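Local atomic coordinates of ADP-ribosylating toxin CARDS (Mycoplasma pneumoniae, PDB entry 4TLV), a protein that transfers the ADP-ribosyl group from NAD(+) to target proteins and causes vacuolation of mammalian cells as the main virulence factor of its bacterium. Residues Thr42-Ser47 with Pro233-Pro238; Thr275-Arg280 with Ala429-Met434; Gln312-Trp317 with Cys324-Thr329. All coordinates share one frame; numbering follows the deposited sequence.

Overall arrangement
The three contacts fall into two parts of the toxin. Interaction 1 is a surface contact between the mono-ADP-ribosyltransferase domain and the region inferred to form the NAD(+)-binding pocket. Interactions 2 and 3 both belong to the D2 domain, a beta trefoil. Their centres lie about 36 Å and about 38 Å from that of interaction 1, and even the nearest atoms of interactions 1 and 2 are about 16 Å apart. Interactions 2 and 3, by contrast, touch, with centres about 12 Å apart: Phe315 N lies 3.3 Å from Thr275 O, a probable hydrogen bond, and Trp317 packs on Val432-Met434. Along the chain, interaction 3 is nested within the loop closed by interaction 2.

Interaction 1: residues Thr42-Ser47 with Pro233-Pro238; sequences TNFGRS and PDWSPP
Two irregular backbone loops face each other with their nearest CA atoms, Gly45 CA and Trp235 CA, 7.0 Å apart, and no hydrogen bond crosses, so the contact rests mainly on two rings. They form a T-shaped (edge-to-face) aromatic pair that joins the loop after helix 35-40 of the ADP-ribosyltransferase domain to the loop after helix 228-231, within the region inferred to form the NAD(+)-binding pocket. The Phe44 ring and the five-membered ring of Trp235 have centroids 4.9 Å apart and planes at 83°. Phe44 presents its CD2-CE2 edge: CD2 sits 3.6 Å above the indole plane, over its centre, while CE2 comes 3.6 Å from Trp235 CG. Both residues hold CG opposite their own backbone N, which extends the rings into the gap between the loops. Gly45 adds its backbone, CA lying 3.9 Å from Trp235 NE1. Leu228 and Ser229 also touch Phe44, and Pro245 and Leu246 touch Trp235. Within the first loop, Arg46 NH2 donates to Thr42 O and forms a salt bridge with Glu37. Arg46 NE makes the straighter bond to the loop, 3.0 Å to Asn43 O with an N-H...O angle of 170°.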
loop_
_atom_site.group_PDB
_atom_site.type_symbol
_atom_site.label_atom_id
_atom_site.label_comp_id
_atom_site.label_asym_id
_atom_site.label_seq_id
_atom_site.Cartn_x
_atom_site.Cartn_y
_atom_site.Cartn_z
ATOM N N THR A 42 -10.645 -18.722 -2.144
ATOM C CA THR A 42 -11.341 -19.918 -1.671
ATOM C C THR A 42 -11.780 -20.801 -2.835
ATOM O O THR A 42 -12.434 -20.320 -3.761
ATOM C CB THR A 42 -12.603 -19.540 -0.894
ATOM O OG1 THR A 42 -12.266 -18.576 0.100
ATOM C CG2 THR A 42 -13.227 -20.786 -0.227
ATOM N N ASN A 43 -11.449 -22.093 -2.772
ATOM C CA ASN A 43 -11.806 -23.031 -3.845
ATOM C C ASN A 43 -11.592 -22.370 -5.200
ATOM O O ASN A 43 -12.516 -22.285 -6.017
ATOM C CB ASN A 43 -13.273 -23.474 -3.732
ATOM C CG ASN A 43 -13.582 -24.181 -2.423
ATOM O OD1 ASN A 43 -12.603 -24.898 -1.886
ATOM N ND2 ASN A 43 -14.696 -24.082 -1.899
ATOM N N PHE A 44 -10.362 -21.916 -5.425
ATOM C CA PHE A 44 -10.029 -21.022 -6.527
ATOM C C PHE A 44 -10.430 -21.552 -7.894
ATOM O O PHE A 44 -10.259 -22.739 -8.201
ATOM C CB PHE A 44 -8.518 -20.739 -6.515
ATOM C CG PHE A 44 -8.074 -19.773 -7.567
ATOM C CD1 PHE A 44 -8.380 -18.419 -7.452
ATOM C CD2 PHE A 44 -7.339 -20.204 -8.660
ATOM C CE1 PHE A 44 -7.951 -17.509 -8.425
ATOM C CE2 PHE A 44 -6.911 -19.297 -9.636
ATOM C CZ PHE A 44 -7.221 -17.955 -9.515
ATOM N N GLY A 45 -10.952 -20.658 -8.723
ATOM C CA GLY A 45 -11.181 -20.994 -10.113
ATOM C C GLY A 45 -12.593 -20.726 -10.577
ATOM O O GLY A 45 -12.917 -21.046 -11.715
ATOM N N ARG A 46 -13.425 -20.147 -9.713
ATOM C CA ARG A 46 -14.841 -19.918 -10.062
ATOM C C ARG A 46 -15.247 -18.444 -10.076
ATOM O O ARG A 46 -16.393 -18.130 -10.399
ATOM C CB ARG A 46 -15.773 -20.620 -9.065
ATOM C CG ARG A 46 -15.622 -22.134 -8.936
ATOM C CD ARG A 46 -16.153 -22.595 -7.564
ATOM N NE ARG A 46 -15.464 -21.901 -6.476
ATOM C CZ ARG A 46 -16.050 -21.152 -5.540
ATOM N NH1 ARG A 46 -17.367 -21.002 -5.515
ATOM N NH2 ARG A 46 -15.306 -20.564 -4.607
ATOM N N SER A 47 -14.339 -17.543 -9.710
ATOM C CA SER A 47 -14.739 -16.140 -9.552
ATOM C C SER A 47 -15.148 -15.429 -10.846
ATOM O O SER A 47 -14.567 -15.639 -11.918
ATOM C CB SER A 47 -13.652 -15.315 -8.859
ATOM O OG SER A 47 -14.151 -14.018 -8.562
ATOM N N PRO A 233 -2.556 -16.267 -13.261
ATOM C CA PRO A 233 -3.391 -15.413 -14.118
ATOM C C PRO A 233 -4.075 -16.193 -15.232
ATOM O O PRO A 233 -5.038 -15.694 -15.794
ATOM C CB PRO A 233 -2.405 -14.420 -14.741
ATOM C CG PRO A 233 -1.031 -14.930 -14.420
ATOM C CD PRO A 233 -1.120 -15.943 -13.330
ATOM N N ASP A 234 -3.594 -17.396 -15.525
ATOM C CA ASP A 234 -4.162 -18.185 -16.611
ATOM C C ASP A 234 -4.610 -19.577 -16.171
ATOM O O ASP A 234 -4.592 -20.534 -16.944
ATOM C CB ASP A 234 -3.166 -18.235 -17.758
ATOM C CG ASP A 234 -2.805 -16.851 -18.227
ATOM O OD1 ASP A 234 -3.678 -16.215 -18.833
ATOM O OD2 ASP A 234 -1.693 -16.380 -17.930
ATOM N N TRP A 235 -5.035 -19.656 -14.921
ATOM C CA TRP A 235 -5.575 -20.870 -14.332
ATOM C C TRP A 235 -6.603 -21.554 -15.242
ATOM O O TRP A 235 -7.502 -20.901 -15.760
ATOM C CB TRP A 235 -6.239 -20.509 -13.006
ATOM C CG TRP A 235 -6.862 -21.654 -12.299
ATOM C CD1 TRP A 235 -8.109 -22.160 -12.502
ATOM C CD2 TRP A 235 -6.273 -22.429 -11.257
ATOM N NE1 TRP A 235 -8.336 -23.208 -11.648
ATOM C CE2 TRP A 235 -7.223 -23.392 -10.869
ATOM C CE3 TRP A 235 -5.040 -22.390 -10.599
ATOM C CZ2 TRP A 235 -6.978 -24.316 -9.863
ATOM C CZ3 TRP A 235 -4.795 -23.311 -9.596
ATOM C CH2 TRP A 235 -5.761 -24.260 -9.234
ATOM N N SER A 236 -6.465 -22.870 -15.411
ATOM C CA SER A 236 -7.414 -23.671 -16.202
ATOM C C SER A 236 -7.937 -24.843 -15.384
ATOM O O SER A 236 -7.232 -25.364 -14.528
ATOM C CB SER A 236 -6.752 -24.224 -17.472
ATOM O OG SER A 236 -6.683 -23.248 -18.499
ATOM N N PRO A 237 -9.179 -25.275 -15.652
ATOM C CA PRO A 237 -9.710 -26.438 -14.931
ATOM C C PRO A 237 -8.942 -27.704 -15.313
ATOM O O PRO A 237 -8.589 -27.866 -16.482
ATOM C CB PRO A 237 -11.160 -26.537 -15.429
ATOM C CG PRO A 237 -11.447 -25.225 -16.117
ATOM C CD PRO A 237 -10.130 -24.752 -16.646
ATOM N N PRO A 238 -8.684 -28.587 -14.335
ATOM C CA PRO A 238 -7.949 -29.845 -14.554
ATOM C C PRO A 238 -8.496 -30.677 -15.717
ATOM O O PRO A 238 -9.628 -30.462 -16.162
ATOM C CB PRO A 238 -8.142 -30.596 -13.234
ATOM C CG PRO A 238 -8.322 -29.512 -12.213
ATOM C CD PRO A 238 -9.060 -28.399 -12.922
#

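Interaction 2: residues Thr275-Arg280 with Ala429-Met434; sequences TPVYLR and AQFVTM. With ACT (acetate ion), chain M.
One face of the Phe431 ring carries Val277 CG2, which stands 3.4 Å above the ring plane and is displaced toward the rim; Thr275 OG1 approaches the same ring obliquely, 3.6 Å from Phe431 CD1. The contact closes the D2 beta trefoil near its two chain ends, bringing the approach to strand 278-281 against the 3-10 segment 429-431 that follows strand 415-421. All four touching residues are buried, and no hydrogen bond crosses between the segments.

The Val277 methyl makes a CH-pi contact: CG2 lies 3.5 Å from the Phe431 centroid, only 16° off the ring normal. The two side chains meet at about a right angle. With CG1 anti to the backbone N (chi1 -179°), Val277 places CG2 over the ring, while CG1 reaches CE2 of Phe431 at 3.9 Å. Phe315 touches both Val277 and Phe431, and Ile420 touches Phe431, so the pair belongs to a larger apolar cluster.

Thr275 serves two neighbours with its two branches. OG1 lies against Phe431 CD1 and CB and also makes a weak hydrogen bond with Phe315 O, whereas CG2 packs at 4.0 Å against Gln430 CG. The aliphatic part of Gln430 makes that contact, and its amide is held by the chain just before Thr275: OE1 accepts from Glu273 N and NE2 donates to Glu271 O, both within the KELED motif of host ER trafficking.

At the start of the 3-10 segment an acetate ion, probably from the crystallisation liquor, is held by His163 ND1 and by the backbone: Ala429 N donates to acetate O over 2.9 Å, with an N-H...O angle of 160°.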
loop_
_atom_site.group_PDB
_atom_site.type_symbol
_atom_site.label_atom_id
_atom_site.label_comp_id
_atom_site.label_asym_id
_atom_site.label_seq_id
_atom_site.Cartn_x
_atom_site.Cartn_y
_atom_site.Cartn_z
ATOM N N THR A 275 20.345 -6.242 5.431
ATOM C CA THR A 275 21.227 -5.769 4.370
ATOM C C THR A 275 21.535 -4.280 4.503
ATOM O O THR A 275 20.617 -3.450 4.507
ATOM C CB THR A 275 20.585 -5.993 2.972
ATOM O OG1 THR A 275 19.323 -5.313 2.908
ATOM C CG2 THR A 275 20.335 -7.475 2.711
ATOM N N PRO A 276 22.823 -3.929 4.598
ATOM C CA PRO A 276 23.188 -2.519 4.422
ATOM C C PRO A 276 23.067 -2.165 2.939
ATOM O O PRO A 276 22.909 -3.061 2.106
ATOM C CB PRO A 276 24.658 -2.489 4.856
ATOM C CG PRO A 276 25.148 -3.875 4.537
ATOM C CD PRO A 276 23.990 -4.750 4.971
ATOM N N VAL A 277 23.140 -0.878 2.611
ATOM C CA VAL A 277 22.923 -0.423 1.249
ATOM C C VAL A 277 24.108 0.416 0.775
ATOM O O VAL A 277 24.468 1.414 1.412
ATOM C CB VAL A 277 21.638 0.429 1.143
ATOM C CG1 VAL A 277 21.423 0.880 -0.300
ATOM C CG2 VAL A 277 20.417 -0.382 1.665
ATOM N N TYR A 278 24.690 -0.001 -0.346
ATOM C CA TYR A 278 25.850 0.662 -0.949
ATOM C C TYR A 278 25.515 1.261 -2.303
ATOM O O TYR A 278 24.958 0.588 -3.161
ATOM C CB TYR A 278 26.978 -0.347 -1.158
ATOM C CG TYR A 278 27.643 -0.822 0.107
ATOM C CD1 TYR A 278 27.033 -1.759 0.926
ATOM C CD2 TYR A 278 28.892 -0.347 0.467
ATOM C CE1 TYR A 278 27.647 -2.203 2.077
ATOM C CE2 TYR A 278 29.526 -0.786 1.615
ATOM C CZ TYR A 278 28.895 -1.709 2.420
ATOM O OH TYR A 278 29.520 -2.139 3.557
ATOM N N LEU A 279 25.880 2.526 -2.494
ATOM C CA LEU A 279 25.648 3.216 -3.750
ATOM C C LEU A 279 26.966 3.706 -4.344
ATOM O O LEU A 279 27.920 3.982 -3.618
ATOM C CB LEU A 279 24.696 4.393 -3.536
ATOM C CG LEU A 279 23.352 3.969 -2.940
ATOM C CD1 LEU A 279 23.206 4.564 -1.562
ATOM C CD2 LEU A 279 22.188 4.352 -3.834
ATOM N N ARG A 280 27.005 3.820 -5.664
ATOM C CA ARG A 280 28.200 4.284 -6.362
ATOM C C ARG A 280 27.841 5.418 -7.320
ATOM O O ARG A 280 26.829 5.360 -8.026
ATOM C CB ARG A 280 28.875 3.120 -7.098
ATOM C CG ARG A 280 30.214 3.458 -7.752
ATOM C CD ARG A 280 30.969 2.181 -8.122
ATOM N NE ARG A 280 31.406 1.463 -6.929
ATOM C CZ ARG A 280 31.783 0.187 -6.906
ATOM N NH1 ARG A 280 31.775 -0.535 -8.025
ATOM N NH2 ARG A 280 32.167 -0.363 -5.762
ATOM N N ALA A 429 21.855 -9.175 -2.569
ATOM C CA ALA A 429 20.949 -9.149 -3.715
ATOM C C ALA A 429 19.491 -8.910 -3.325
ATOM O O ALA A 429 18.732 -8.300 -4.083
ATOM C CB ALA A 429 21.071 -10.456 -4.521
ATOM N N GLN A 430 19.086 -9.394 -2.153
ATOM C CA GLN A 430 17.661 -9.307 -1.817
ATOM C C GLN A 430 17.207 -7.879 -1.528
ATOM O O GLN A 430 16.020 -7.585 -1.581
ATOM C CB GLN A 430 17.270 -10.257 -0.677
ATOM C CG GLN A 430 17.746 -9.822 0.693
ATOM C CD GLN A 430 17.316 -10.811 1.744
ATOM O OE1 GLN A 430 16.481 -10.364 2.671
ATOM N NE2 GLN A 430 17.713 -11.985 1.705
ATOM N N PHE A 431 18.141 -6.973 -1.266
ATOM C CA PHE A 431 17.723 -5.596 -1.050
ATOM C C PHE A 431 16.896 -5.052 -2.213
ATOM O O PHE A 431 15.911 -4.339 -2.011
ATOM C CB PHE A 431 18.887 -4.635 -0.766
ATOM C CG PHE A 431 18.414 -3.240 -0.504
ATOM C CD1 PHE A 431 17.736 -2.950 0.661
ATOM C CD2 PHE A 431 18.574 -2.239 -1.448
ATOM C CE1 PHE A 431 17.254 -1.661 0.898
ATOM C CE2 PHE A 431 18.107 -0.966 -1.204
ATOM C CZ PHE A 431 17.439 -0.685 -0.029
ATOM N N VAL A 432 17.281 -5.396 -3.442
ATOM C CA VAL A 432 16.609 -4.841 -4.609
ATOM C C VAL A 432 15.378 -5.646 -5.042
ATOM O O VAL A 432 15.010 -5.662 -6.222
ATOM C CB VAL A 432 17.594 -4.621 -5.781
ATOM C CG1 VAL A 432 18.686 -3.627 -5.347
ATOM C CG2 VAL A 432 18.202 -5.942 -6.229
ATOM N N THR A 433 14.733 -6.282 -4.062
ATOM C CA THR A 433 13.466 -6.968 -4.245
ATOM C C THR A 433 12.520 -6.511 -3.130
ATOM O O THR A 433 12.961 -6.025 -2.111
ATOM C CB THR A 433 13.631 -8.498 -4.160
ATOM O OG1 THR A 433 14.030 -8.862 -2.840
ATOM C CG2 THR A 433 14.707 -8.979 -5.159
ATOM N N MET A 434 11.220 -6.678 -3.323
ATOM C CA MET A 434 10.252 -6.152 -2.370
ATOM C C MET A 434 9.777 -7.230 -1.397
ATOM O O MET A 434 9.078 -8.159 -1.785
ATOM C CB MET A 434 9.071 -5.518 -3.128
ATOM C CG MET A 434 9.422 -4.209 -3.803
ATOM S SD MET A 434 8.142 -3.686 -4.950
ATOM C CE MET A 434 8.694 -4.464 -6.431
HETATM C C ACT M . 25.001 -11.530 -2.610
HETATM O O ACT M . 23.813 -11.307 -2.271
HETATM O OXT ACT M . 25.508 -12.608 -2.221
HETATM C CH3 ACT M . 25.779 -10.560 -3.446
#

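Interaction 3: residues Gln312-Trp317 with Cys324-Thr329; sequences QTIFFW and CLKDLT
Cys324, Leu325 and Phe316 bury the largest areas in this contact, and they pack on opposite faces of a two-stranded antiparallel sheet. Phe316 and Cys324 form a hydrogen-bonded pair, with Phe316 N donating to Cys324 O at 2.9 Å and Cys324 N returning a bond to Phe316 O at 2.8 Å. Lys326 N donates to Ile314 O at 3.0 Å. On the face of the bonded pair Cys324 CB lies over the Phe316 ring, 3.6 Å from CZ, and SG makes an oblique sulfur-aromatic contact 4.6 Å from the ring centroid. A chi1 of 61°, with CG between the backbone N and the carbonyl carbon, brings the Phe316 ring across to the neighbouring strand. Leu325 pairs with Phe315 at the adjacent non-hydrogen-bonded position and packs on the other face: CD2 sits over the Phe315 ring, 3.5 Å from CE2, while CD1 meets Gln312 OE1 at 3.7 Å. That oxygen accepts from two waters, which bridge it to Asp327 beyond the paired residues, one bonding to N and OD2 and the other to O. Antiparallel pairing of strands 315-317 and 323-325, joined by a short loop, makes this a beta hairpin within the D2 beta trefoil.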
loop_
_atom_site.group_PDB
_atom_site.type_symbol
_atom_site.label_atom_id
_atom_site.label_comp_id
_atom_site.label_asym_id
_atom_site.label_seq_id
_atom_site.Cartn_x
_atom_site.Cartn_y
_atom_site.Cartn_z
ATOM N N GLN A 312 21.956 4.507 11.769
ATOM C CA GLN A 312 21.490 3.142 11.589
ATOM C C GLN A 312 21.666 2.775 10.112
ATOM O O GLN A 312 21.574 3.637 9.242
ATOM C CB GLN A 312 20.057 3.006 12.103
ATOM C CG GLN A 312 20.008 3.144 13.642
ATOM C CD GLN A 312 18.613 2.976 14.217
ATOM O OE1 GLN A 312 17.709 2.495 13.543
ATOM N NE2 GLN A 312 18.438 3.369 15.476
ATOM N N THR A 313 21.952 1.508 9.848
ATOM C CA THR A 313 22.578 1.123 8.594
ATOM C C THR A 313 21.805 0.053 7.834
ATOM O O THR A 313 22.123 -0.224 6.685
ATOM C CB THR A 313 24.006 0.585 8.835
ATOM O OG1 THR A 313 23.937 -0.655 9.553
ATOM C CG2 THR A 313 24.848 1.573 9.643
ATOM N N ILE A 314 20.820 -0.570 8.472
ATOM C CA ILE A 314 20.096 -1.657 7.814
ATOM C C ILE A 314 18.744 -1.192 7.279
ATOM O O ILE A 314 17.921 -0.658 8.022
ATOM C CB ILE A 314 19.881 -2.869 8.751
ATOM C CG1 ILE A 314 21.227 -3.376 9.314
ATOM C CG2 ILE A 314 19.053 -3.966 8.033
ATOM C CD1 ILE A 314 22.293 -3.769 8.239
ATOM N N PHE A 315 18.522 -1.417 5.985
ATOM C CA PHE A 315 17.288 -1.012 5.320
ATOM C C PHE A 315 16.681 -2.185 4.568
ATOM O O PHE A 315 17.370 -3.156 4.258
ATOM C CB PHE A 315 17.533 0.132 4.324
ATOM C CG PHE A 315 18.084 1.388 4.964
ATOM C CD1 PHE A 315 19.441 1.496 5.233
ATOM C CD2 PHE A 315 17.252 2.441 5.297
ATOM C CE1 PHE A 315 19.967 2.633 5.823
ATOM C CE2 PHE A 315 17.767 3.593 5.896
ATOM C CZ PHE A 315 19.134 3.684 6.159
ATOM N N PHE A 316 15.386 -2.088 4.283
ATOM C CA PHE A 316 14.744 -3.028 3.379
ATOM C C PHE A 316 13.736 -2.304 2.506
ATOM O O PHE A 316 13.224 -1.245 2.876
ATOM C CB PHE A 316 14.096 -4.197 4.145
ATOM C CG PHE A 316 13.014 -3.784 5.108
ATOM C CD1 PHE A 316 11.704 -3.626 4.667
ATOM C CD2 PHE A 316 13.287 -3.627 6.461
ATOM C CE1 PHE A 316 10.690 -3.268 5.557
ATOM C CE2 PHE A 316 12.276 -3.277 7.363
ATOM C CZ PHE A 316 10.977 -3.087 6.899
ATOM N N TRP A 317 13.463 -2.880 1.342
ATOM C CA TRP A 317 12.510 -2.328 0.400
ATOM C C TRP A 317 11.303 -3.262 0.476
ATOM O O TRP A 317 11.449 -4.468 0.267
ATOM C CB TRP A 317 13.136 -2.339 -0.997
ATOM C CG TRP A 317 12.319 -1.699 -2.102
ATOM C CD1 TRP A 317 11.520 -0.597 -2.009
ATOM C CD2 TRP A 317 12.269 -2.123 -3.460
ATOM N NE1 TRP A 317 10.941 -0.326 -3.239
ATOM C CE2 TRP A 317 11.403 -1.242 -4.146
ATOM C CE3 TRP A 317 12.872 -3.171 -4.172
ATOM C CZ2 TRP A 317 11.107 -1.392 -5.502
ATOM C CZ3 TRP A 317 12.595 -3.306 -5.515
ATOM C CH2 TRP A 317 11.713 -2.422 -6.168
ATOM N N CYS A 324 12.605 1.108 4.211
ATOM C CA CYS A 324 12.424 1.322 5.643
ATOM C C CYS A 324 13.680 0.981 6.428
ATOM O O CYS A 324 14.401 0.043 6.069
ATOM C CB CYS A 324 11.309 0.428 6.191
ATOM S SG CYS A 324 9.734 0.494 5.342
ATOM N N LEU A 325 13.915 1.720 7.516
ATOM C CA LEU A 325 14.929 1.353 8.504
ATOM C C LEU A 325 14.451 0.099 9.209
ATOM O O LEU A 325 13.262 -0.035 9.488
ATOM C CB LEU A 325 15.086 2.438 9.564
ATOM C CG LEU A 325 16.227 3.435 9.465
ATOM C CD1 LEU A 325 16.243 4.337 10.721
ATOM C CD2 LEU A 325 17.569 2.721 9.282
ATOM N N LYS A 326 15.372 -0.807 9.521
ATOM C CA LYS A 326 15.009 -2.073 10.140
ATOM C C LYS A 326 14.275 -1.913 11.468
ATOM O O LYS A 326 13.240 -2.541 11.672
ATOM C CB LYS A 326 16.247 -2.960 10.352
ATOM C CG LYS A 326 15.976 -4.229 11.170
ATOM C CD LYS A 326 17.292 -4.964 11.464
ATOM C CE LYS A 326 17.101 -6.109 12.434
ATOM N NZ LYS A 326 16.160 -7.112 11.889
ATOM N N ASP A 327 14.809 -1.107 12.379
ATOM C CA ASP A 327 14.278 -1.100 13.751
ATOM C C ASP A 327 13.197 -0.044 13.981
ATOM O O ASP A 327 13.248 1.060 13.433
ATOM C CB ASP A 327 15.390 -0.905 14.787
ATOM C CG ASP A 327 16.378 -2.063 14.810
ATOM O OD1 ASP A 327 15.950 -3.214 15.032
ATOM O OD2 ASP A 327 17.579 -1.809 14.595
ATOM N N LEU A 328 12.232 -0.393 14.821
ATOM C CA LEU A 328 11.239 0.568 15.306
ATOM C C LEU A 328 11.857 1.521 16.314
ATOM O O LEU A 328 12.812 1.167 17.011
ATOM C CB LEU A 328 10.091 -0.185 15.988
ATOM C CG LEU A 328 9.374 -1.198 15.093
ATOM C CD1 LEU A 328 8.228 -1.873 15.859
ATOM C CD2 LEU A 328 8.823 -0.500 13.835
ATOM N N THR A 329 11.292 2.720 16.433
ATOM C CA THR A 329 11.740 3.652 17.459
ATOM C C THR A 329 11.175 3.228 18.797
ATOM O O THR A 329 10.471 2.214 18.894
ATOM C CB THR A 329 11.252 5.084 17.193
ATOM O OG1 THR A 329 9.837 5.133 17.404
ATOM C CG2 THR A 329 11.558 5.502 15.765
HETATM O O HOH W 1 17.459 0.089 12.295
HETATM O O HOH W 2 15.096 3.092 14.150
HETATM O O HOH W 3 15.167 3.719 16.616
#